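Local coordinates for molybdate binding protein II (Clostridium pasteurianum, PDB 1GUT) that binds molybdenum, probably as the molybdate oxyanion, in a six-chain assembly of small TOBE-domain subunits, at residues S37-L41 against D42-E46. Sequence-based numbering, arbitrary orientation.
Sequences SIISL and DSVEE
Ser40 and Ser43 show how a strand that leads directly into a helix can cap it with a single hydroxyl. Ser43 N donates to Ser40 OG at 3.1 Å (N-H...O angle 147°); a chi1 of 74° tucks that hydroxyl between its own N and carbonyl carbon, facing the first turn. Ser40 O adds only weak bonds, from Ser43 N and, at 3.3 Å, from Val44 N. The first straight helical bond is Glu45 N to Leu41 O, 3.2 Å long and close to linear. Water reinforces the cap: one molecule accepts from Ser40 N and donates to Ser43 OG at 2.8 Å, while a second donates to Asp42 OD2 and makes a weak bond with Ser40 OG. Ser43 OG is also bonded to Ser4 O of the third subunit.

Apolar packing closes the corner, as Ile39 CD1 meets Val44 CG2 at 3.7 Å, the two side chains crossing nearly at right angles. Val44 also rests on Ala23 and Lys18. The extended Glu45 chain slants across Leu41, bringing OE2 to 3.9 Å from Leu41 CG.

With strand and helix axes 85° apart, this is a serine N-cap at a strand-to-helix corner, joining strand 34-40, outermost in its own chain's sheet and hydrogen-bonded through Ile38 to the second subunit, to helix 41-47 of the OB-like TOBE domain.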
# COMPACT_ATOMS: atom_id res chain seq x y z
N SER A 37 -7.17 11.03 4.37
CA SER A 37 -7.30 10.08 3.28
C SER A 37 -7.09 10.76 1.95
O SER A 37 -7.56 11.87 1.75
CB SER A 37 -8.74 9.56 3.28
OG SER A 37 -9.04 8.76 2.15
N ILE A 38 -6.36 10.12 1.03
CA ILE A 38 -6.25 10.65 -0.32
C ILE A 38 -6.90 9.60 -1.22
O ILE A 38 -6.43 8.46 -1.28
CB ILE A 38 -4.79 10.99 -0.71
CG1 ILE A 38 -4.34 12.17 0.13
CG2 ILE A 38 -4.64 11.27 -2.23
CD1 ILE A 38 -2.86 12.50 -0.01
N ILE A 39 -8.01 9.98 -1.85
CA ILE A 39 -8.77 9.11 -2.73
C ILE A 39 -8.93 9.75 -4.09
O ILE A 39 -8.48 10.88 -4.30
CB ILE A 39 -10.18 8.80 -2.14
CG1 ILE A 39 -10.94 10.09 -1.89
CG2 ILE A 39 -10.07 7.99 -0.86
CD1 ILE A 39 -12.39 9.91 -1.40
N SER A 40 -9.51 9.03 -5.04
CA SER A 40 -9.71 9.64 -6.34
C SER A 40 -10.79 10.70 -6.30
O SER A 40 -11.73 10.62 -5.52
CB SER A 40 -10.07 8.59 -7.39
OG SER A 40 -11.41 8.16 -7.23
N LEU A 41 -10.66 11.70 -7.17
CA LEU A 41 -11.68 12.74 -7.25
C LEU A 41 -13.00 12.11 -7.69
O LEU A 41 -14.07 12.51 -7.23
CB LEU A 41 -11.23 13.82 -8.24
CG LEU A 41 -12.19 15.00 -8.41
CD1 LEU A 41 -12.22 15.85 -7.12
CD2 LEU A 41 -11.76 15.85 -9.59
N ASP A 42 -12.94 11.11 -8.56
CA ASP A 42 -14.15 10.45 -9.01
C ASP A 42 -14.94 9.90 -7.82
O ASP A 42 -16.16 9.97 -7.80
CB ASP A 42 -13.80 9.27 -9.93
CG ASP A 42 -13.27 9.70 -11.28
OD1 ASP A 42 -13.53 10.84 -11.71
OD2 ASP A 42 -12.57 8.94 -11.99
N SER A 43 -14.24 9.36 -6.82
CA SER A 43 -14.94 8.80 -5.67
C SER A 43 -15.58 9.87 -4.82
O SER A 43 -16.61 9.63 -4.18
CB SER A 43 -13.99 7.97 -4.81
OG SER A 43 -13.56 6.83 -5.51
N VAL A 44 -14.93 11.02 -4.71
CA VAL A 44 -15.51 12.09 -3.93
C VAL A 44 -16.86 12.42 -4.50
O VAL A 44 -17.84 12.55 -3.76
CB VAL A 44 -14.60 13.32 -3.91
CG1 VAL A 44 -15.39 14.58 -3.50
CG2 VAL A 44 -13.45 13.07 -3.00
N GLU A 45 -16.91 12.49 -5.82
CA GLU A 45 -18.12 12.82 -6.54
C GLU A 45 -19.17 11.72 -6.44
O GLU A 45 -20.33 11.98 -6.12
CB GLU A 45 -17.78 13.12 -8.01
CG GLU A 45 -16.74 14.22 -8.15
CD GLU A 45 -16.34 14.48 -9.60
OE1 GLU A 45 -16.57 13.60 -10.45
OE2 GLU A 45 -15.79 15.57 -9.88
N GLU A 46 -18.74 10.49 -6.71
CA GLU A 46 -19.66 9.36 -6.68
C GLU A 46 -20.22 9.09 -5.29
O GLU A 46 -21.41 8.78 -5.15
CB GLU A 46 -18.97 8.12 -7.25
CG GLU A 46 -18.51 8.33 -8.69
CD GLU A 46 -18.15 7.04 -9.40
OE1 GLU A 46 -18.22 5.98 -8.74
OE2 GLU A 46 -17.80 7.09 -10.61
O HOH W 1 -10.89 6.47 -4.91
O HOH W 2 -11.36 7.12 -10.34